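Local coordinates for protein oxidoreductase, 2OG-Fe(II) oxygenase family (PDB 6N1F) that probably acts as a non-haem iron oxidoreductase of the 2OG-Fe(II) oxygenase family and binds an iron(III) ion, at residues A[112-117]-A[136-141]; A[124-129]-A[222-227]. All blocks are in the same frame, centred on the assembly; numbering follows the deposited sequence.

Overall arrangement
Both contacts seat consecutive helices, 109-117 and 120-130, on one face of the large antiparallel sheet, through its neighbouring strands 137-147 and 218-227. Their centres are about 9 Å apart. The strands are joined by backbone hydrogen bonds, with Phe137 N 2.8 Å from Ser227 O and Arg139 N 2.9 Å from Phe225 O. The side chains also run together: Ile138 CD1 of interaction 1 is 4.0 Å from Tyr226 OH of interaction 2. The iron, bound by His155, Asp157 and His209, belongs to the other side of the sheet, where Phe225 touches Asp157. The side chain of Cys141 is about 13 Å from the bound iron(III) ion, and the side chain of Tyr224 about 11 Å from it.

Interaction 1. Residues A[112-117]-A[136-141]; sequences TILNLL and YFIRRC
In the double-stranded beta-helix core expected of a 2OG-Fe(II) oxygenase, the larger sheet is backed by helices, and here Leu114 and Leu117 of helix 109-117 pack on Ile138 and Cys141 of strand 137-147. The axes of the two short segments pass 10.7 Å apart with their directions at 140°, a separation bridged wholly by apolar side chains. Leucines one helical turn apart face strand residues three apart. That strand spacing is made possible by a beta bulge: Arg139 and Arg140 together lie opposite Phe225 of the adjoining strand, and the extra residue lets both Ile138 and Cys141 turn toward the helix.

Ile138 makes most of the contact. Its CG1 lies anti to the carbonyl carbon (chi1 -63°) and the chain then continues extended, which drives CD1 out from the strand into the angle between the two leucines. There CD1 meets Leu117 CB at 3.8 Å, close to the helix backbone, and Leu114 CD1 at 3.9 Å. The second branch, CG2, approaches the same Leu114 CD1 to 4.0 Å, so this one methyl touches both arms of the isoleucine. Leu114 and Ile138 run past each other in opposite directions, meeting alongside rather than end on. The CB of Leu114 does not aim at the strand; its CG, turned to the side opposite the backbone N (chi1 -161°), brings CD1 across.

Met94 of strand 94-95 touches Leu114 and Cys141 and extends the apolar cluster beyond the helix, while Leu222 of strand 218-227 touches Cys141. Farther along the strand from Ile138, the Cys141 thiol joins the packing through van der Waals contact: its SG rests 3.8 Å from Leu117 CD1.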
loop_
_atom_site.group_PDB
_atom_site.type_symbol
_atom_site.label_atom_id
_atom_site.label_comp_id
_atom_site.label_asym_id
_atom_site.label_seq_id
_atom_site.Cartn_x
_atom_site.Cartn_y
_atom_site.Cartn_z
ATOM N N THR A 112 2.814 0.929 17.450
ATOM C CA THR A 112 3.033 2.363 17.333
ATOM C C THR A 112 2.844 2.819 15.895
ATOM O O THR A 112 2.179 3.830 15.639
ATOM C CB THR A 112 4.431 2.711 17.836
ATOM O OG1 THR A 112 4.647 2.065 19.094
ATOM C CG2 THR A 112 4.592 4.219 18.004
ATOM N N ILE A 113 3.405 2.076 14.939
ATOM C CA ILE A 113 3.213 2.412 13.532
ATOM C C ILE A 113 1.737 2.342 13.182
ATOM O O ILE A 113 1.161 3.278 12.610
ATOM C CB ILE A 113 4.036 1.467 12.638
ATOM C CG1 ILE A 113 5.525 1.591 12.952
ATOM C CG2 ILE A 113 3.722 1.721 11.170
ATOM C CD1 ILE A 113 6.397 0.749 12.045
ATOM N N LEU A 114 1.107 1.219 13.534
ATOM C CA LEU A 114 -0.308 1.015 13.268
ATOM C C LEU A 114 -1.172 2.112 13.884
ATOM O O LEU A 114 -2.184 2.500 13.290
ATOM C CB LEU A 114 -0.709 -0.355 13.800
ATOM C CG LEU A 114 -1.987 -0.992 13.283
ATOM C CD1 LEU A 114 -2.183 -0.689 11.827
ATOM C CD2 LEU A 114 -1.884 -2.489 13.485
ATOM N N ASN A 115 -0.791 2.617 15.070
ATOM C CA ASN A 115 -1.557 3.681 15.723
ATOM C C ASN A 115 -1.648 4.912 14.836
ATOM O O ASN A 115 -2.696 5.563 14.771
ATOM C CB ASN A 115 -0.924 4.071 17.069
ATOM C CG ASN A 115 -1.241 3.091 18.198
ATOM O OD1 ASN A 115 -2.245 2.377 18.174
ATOM N ND2 ASN A 115 -0.376 3.070 19.209
ATOM N N LEU A 116 -0.548 5.263 14.172
ATOM C CA LEU A 116 -0.566 6.377 13.233
ATOM C C LEU A 116 -1.474 6.075 12.052
ATOM O O LEU A 116 -2.267 6.926 11.626
ATOM C CB LEU A 116 0.852 6.670 12.746
ATOM C CG LEU A 116 1.596 7.750 13.510
ATOM C CD1 LEU A 116 3.091 7.616 13.292
ATOM C CD2 LEU A 116 1.117 9.099 13.040
ATOM N N LEU A 117 -1.343 4.871 11.487
ATOM C CA LEU A 117 -2.123 4.531 10.305
ATOM C C LEU A 117 -3.612 4.582 10.602
ATOM O O LEU A 117 -4.412 4.941 9.729
ATOM C CB LEU A 117 -1.724 3.142 9.796
ATOM C CG LEU A 117 -0.283 2.965 9.326
ATOM C CD1 LEU A 117 -0.116 1.584 8.669
ATOM C CD2 LEU A 117 0.110 4.074 8.355
ATOM N N TYR A 136 -13.950 0.734 8.261
ATOM C CA TYR A 136 -12.919 -0.066 7.619
ATOM C C TYR A 136 -11.862 -0.463 8.641
ATOM O O TYR A 136 -11.622 0.246 9.625
ATOM C CB TYR A 136 -12.276 0.681 6.453
ATOM C CG TYR A 136 -13.047 0.577 5.156
ATOM C CD1 TYR A 136 -12.622 -0.262 4.137
ATOM C CD2 TYR A 136 -14.202 1.316 4.949
ATOM C CE1 TYR A 136 -13.323 -0.356 2.946
ATOM C CE2 TYR A 136 -14.905 1.225 3.767
ATOM C CZ TYR A 136 -14.472 0.394 2.768
ATOM O OH TYR A 136 -15.186 0.310 1.584
ATOM N N PHE A 137 -11.262 -1.627 8.411
ATOM C CA PHE A 137 -10.249 -2.203 9.279
ATOM C C PHE A 137 -8.971 -2.414 8.489
ATOM O O PHE A 137 -9.015 -2.825 7.327
ATOM C CB PHE A 137 -10.708 -3.547 9.852
ATOM C CG PHE A 137 -12.053 -3.493 10.511
ATOM C CD1 PHE A 137 -12.157 -3.237 11.863
ATOM C CD2 PHE A 137 -13.208 -3.692 9.777
ATOM C CE1 PHE A 137 -13.394 -3.182 12.483
ATOM C CE2 PHE A 137 -14.447 -3.636 10.386
ATOM C CZ PHE A 137 -14.539 -3.381 11.744
ATOM N N ILE A 138 -7.835 -2.149 9.125
ATOM C CA ILE A 138 -6.540 -2.497 8.546
ATOM C C ILE A 138 -6.274 -3.963 8.888
ATOM O O ILE A 138 -6.050 -4.304 10.049
ATOM C CB ILE A 138 -5.423 -1.583 9.067
ATOM C CG1 ILE A 138 -5.664 -0.129 8.645
ATOM C CG2 ILE A 138 -4.066 -2.046 8.569
ATOM C CD1 ILE A 138 -4.711 0.882 9.293
ATOM N N ARG A 139 -6.302 -4.836 7.876
ATOM C CA ARG A 139 -6.168 -6.267 8.116
ATOM C C ARG A 139 -4.743 -6.778 7.968
ATOM O O ARG A 139 -4.402 -7.808 8.555
ATOM C CB ARG A 139 -7.065 -7.055 7.156
ATOM C CG ARG A 139 -8.541 -7.076 7.526
ATOM C CD ARG A 139 -9.296 -8.071 6.655
ATOM N NE ARG A 139 -8.989 -9.460 6.979
ATOM C CZ ARG A 139 -9.719 -10.209 7.804
ATOM N NH1 ARG A 139 -10.796 -9.699 8.392
ATOM N NH2 ARG A 139 -9.378 -11.469 8.040
ATOM N N ARG A 140 -3.916 -6.114 7.172
ATOM C CA ARG A 140 -2.576 -6.595 6.892
ATOM C C ARG A 140 -1.706 -5.379 6.658
ATOM O O ARG A 140 -2.176 -4.375 6.129
ATOM C CB ARG A 140 -2.565 -7.541 5.673
ATOM C CG ARG A 140 -1.187 -7.912 5.177
ATOM C CD ARG A 140 -1.235 -9.020 4.143
ATOM N NE ARG A 140 0.094 -9.315 3.621
ATOM C CZ ARG A 140 0.413 -10.432 2.973
ATOM N NH1 ARG A 140 -0.506 -11.366 2.774
ATOM N NH2 ARG A 140 1.654 -10.618 2.531
ATOM N N CYS A 141 -0.442 -5.466 7.069
ATOM C CA CYS A 141 0.455 -4.320 7.017
ATOM C C CYS A 141 1.894 -4.802 7.128
ATOM O O CYS A 141 2.217 -5.577 8.033
ATOM C CB CYS A 141 0.127 -3.338 8.144
ATOM S SG CYS A 141 1.209 -1.896 8.208
#

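Interaction 2. Residues A[124-129]-A[222-227]; sequences RFFGDM and LVYFYS
Phe126 reaches from helix 120-130 to the phenol ends of Tyr224 and Tyr226, two alternate residues that project from the same face of strand 218-227. From its CB, which points toward the strand, the side chain proceeds to CG, anti to the carbonyl carbon (chi1 -74°), and this turn sets the ring beside both tyrosines. CG is 4.2 Å from Tyr226 CE2, which stands over one ring face, displaced toward the rim. The next atom, CD2, has Tyr226 OH as its closest neighbour across the contact, at 3.8 Å. Farther out the partner changes: CE2 lies 3.7 Å from Tyr224 OH, and CZ, at the tip, 3.9 Å from the same oxygen. Both phenol oxygens approach Phe126 from outside its ring plane, on the side of Tyr226, in packing contacts without a hydrogen bond.

The two tyrosines belong to strand 218-227, the last strand in the chain and an inner one of the large sheet, in the double-stranded beta-helix fold expected of this family, and they present their rings to the side on which the helices pack. They arrive differently. Tyr224 comes from the opposite direction to Phe126, its phenol oxygen leading. Tyr226 crosses Phe126 at about a right angle, and the two rings are oblique, with centroids 5.7 Å apart and planes at 43°. Between the tyrosines themselves, Tyr226 CZ lies in plane at the edge of the Tyr224 ring.

Val168 of the adjacent strand 166-171 touches all three aromatic side chains, and Phe130, at the end of the same helix, meets the Tyr226 ring edge-to-face. On the Phe126 face turned away from Tyr226, the preceding helical residue takes over: Phe125 CD2 sits 3.8 Å above the plane, over the ring centre.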
loop_
_atom_site.group_PDB
_atom_site.type_symbol
_atom_site.label_atom_id
_atom_site.label_comp_id
_atom_site.label_asym_id
_atom_site.label_seq_id
_atom_site.Cartn_x
_atom_site.Cartn_y
_atom_site.Cartn_z
ATOM N N ARG A 124 -10.632 9.448 9.133
ATOM C CA ARG A 124 -11.474 10.376 8.386
ATOM C C ARG A 124 -10.991 10.512 6.948
ATOM O O ARG A 124 -11.803 10.544 6.017
ATOM C CB ARG A 124 -11.488 11.741 9.057
ATOM C CG ARG A 124 -12.239 11.808 10.368
ATOM C CD ARG A 124 -13.719 11.554 10.159
ATOM N NE ARG A 124 -14.503 12.072 11.276
ATOM C CZ ARG A 124 -15.816 11.920 11.404
ATOM N NH1 ARG A 124 -16.504 11.254 10.483
ATOM N NH2 ARG A 124 -16.438 12.429 12.461
ATOM N N PHE A 125 -9.670 10.609 6.759
ATOM C CA PHE A 125 -9.091 10.852 5.438
ATOM C C PHE A 125 -9.416 9.718 4.477
ATOM O O PHE A 125 -9.836 9.956 3.344
ATOM C CB PHE A 125 -7.579 11.039 5.575
ATOM C CG PHE A 125 -6.854 11.312 4.276
ATOM C CD1 PHE A 125 -6.690 12.609 3.817
ATOM C CD2 PHE A 125 -6.290 10.274 3.545
ATOM C CE1 PHE A 125 -6.016 12.869 2.638
ATOM C CE2 PHE A 125 -5.596 10.526 2.363
ATOM C CZ PHE A 125 -5.463 11.828 1.906
ATOM N N PHE A 126 -9.238 8.472 4.911
ATOM C CA PHE A 126 -9.560 7.372 4.012
ATOM C C PHE A 126 -11.050 7.066 3.980
ATOM O O PHE A 126 -11.538 6.563 2.964
ATOM C CB PHE A 126 -8.729 6.142 4.374
ATOM C CG PHE A 126 -7.290 6.284 3.943
ATOM C CD1 PHE A 126 -6.954 6.189 2.601
ATOM C CD2 PHE A 126 -6.295 6.580 4.862
ATOM C CE1 PHE A 126 -5.652 6.352 2.183
ATOM C CE2 PHE A 126 -4.992 6.739 4.453
ATOM C CZ PHE A 126 -4.671 6.625 3.111
ATOM N N GLY A 127 -11.789 7.415 5.032
ATOM C CA GLY A 127 -13.238 7.314 4.966
ATOM C C GLY A 127 -13.830 8.168 3.860
ATOM O O GLY A 127 -14.693 7.719 3.105
ATOM N N ASP A 128 -13.381 9.419 3.757
ATOM C CA ASP A 128 -13.805 10.251 2.638
ATOM C C ASP A 128 -13.293 9.693 1.314
ATOM O O ASP A 128 -13.996 9.732 0.297
ATOM C CB ASP A 128 -13.305 11.677 2.836
ATOM C CG ASP A 128 -13.943 12.348 4.037
ATOM O OD1 ASP A 128 -14.749 11.681 4.721
ATOM O OD2 ASP A 128 -13.639 13.530 4.289
HETATM N N MSE A 129 -12.076 9.168 1.318
HETATM C CA MSE A 129 -11.394 8.711 0.115
HETATM C C MSE A 129 -12.172 7.559 -0.487
HETATM O O MSE A 129 -12.363 7.489 -1.696
HETATM C CB MSE A 129 -9.951 8.305 0.451
HETATM C CG MSE A 129 -9.239 7.467 -0.582
HETATM SE SE MSE A 129 -8.239 8.554 -1.842
HETATM C CE MSE A 129 -7.133 9.607 -0.629
ATOM N N LEU A 222 5.718 0.985 2.702
ATOM C CA LEU A 222 4.770 0.473 3.688
ATOM C C LEU A 222 3.459 0.147 2.978
ATOM O O LEU A 222 2.832 1.034 2.384
ATOM C CB LEU A 222 4.542 1.504 4.800
ATOM C CG LEU A 222 3.921 1.024 6.104
ATOM C CD1 LEU A 222 4.026 2.137 7.122
ATOM C CD2 LEU A 222 2.486 0.626 5.949
ATOM N N VAL A 223 3.019 -1.104 3.082
ATOM C CA VAL A 223 1.854 -1.594 2.359
ATOM C C VAL A 223 0.824 -2.066 3.379
ATOM O O VAL A 223 1.163 -2.801 4.309
ATOM C CB VAL A 223 2.238 -2.734 1.394
ATOM C CG1 VAL A 223 1.006 -3.314 0.745
ATOM C CG2 VAL A 223 3.202 -2.233 0.338
ATOM N N TYR A 224 -0.427 -1.649 3.215
ATOM C CA TYR A 224 -1.467 -2.198 4.078
ATOM C C TYR A 224 -2.784 -2.305 3.329
ATOM O O TYR A 224 -2.981 -1.691 2.278
ATOM C CB TYR A 224 -1.653 -1.404 5.383
ATOM C CG TYR A 224 -1.883 0.102 5.325
ATOM C CD1 TYR A 224 -3.112 0.654 5.685
ATOM C CD2 TYR A 224 -0.850 0.976 5.000
ATOM C CE1 TYR A 224 -3.318 2.038 5.681
ATOM C CE2 TYR A 224 -1.047 2.362 4.988
ATOM C CZ TYR A 224 -2.273 2.883 5.326
ATOM O OH TYR A 224 -2.442 4.247 5.300
ATOM N N PHE A 225 -3.697 -3.082 3.912
ATOM C CA PHE A 225 -4.907 -3.524 3.237
ATOM C C PHE A 225 -6.126 -3.246 4.104
ATOM O O PHE A 225 -6.117 -3.502 5.311
ATOM C CB PHE A 225 -4.803 -5.016 2.899
ATOM C CG PHE A 225 -3.629 -5.345 2.004
ATOM C CD1 PHE A 225 -3.782 -5.391 0.631
ATOM C CD2 PHE A 225 -2.373 -5.571 2.541
ATOM C CE1 PHE A 225 -2.713 -5.677 -0.190
ATOM C CE2 PHE A 225 -1.301 -5.855 1.730
ATOM C CZ PHE A 225 -1.469 -5.912 0.362
ATOM N N TYR A 226 -7.170 -2.719 3.475
ATOM C CA TYR A 226 -8.397 -2.305 4.138
ATOM C C TYR A 226 -9.542 -3.232 3.745
ATOM O O TYR A 226 -9.714 -3.560 2.565
ATOM C CB TYR A 226 -8.771 -0.866 3.754
ATOM C CG TYR A 226 -8.176 0.255 4.572
ATOM C CD1 TYR A 226 -8.565 0.465 5.887
ATOM C CD2 TYR A 226 -7.265 1.143 4.014
ATOM C CE1 TYR A 226 -8.056 1.514 6.637
ATOM C CE2 TYR A 226 -6.742 2.199 4.766
ATOM C CZ TYR A 226 -7.143 2.373 6.073
ATOM O OH TYR A 226 -6.639 3.401 6.833
ATOM N N SER A 227 -10.325 -3.642 4.737
ATOM C CA SER A 227 -11.533 -4.427 4.537
ATOM C C SER A 227 -12.596 -3.930 5.508
ATOM O O SER A 227 -12.274 -3.431 6.587
ATOM C CB SER A 227 -11.272 -5.923 4.761
ATOM O OG SER A 227 -12.462 -6.698 4.651
#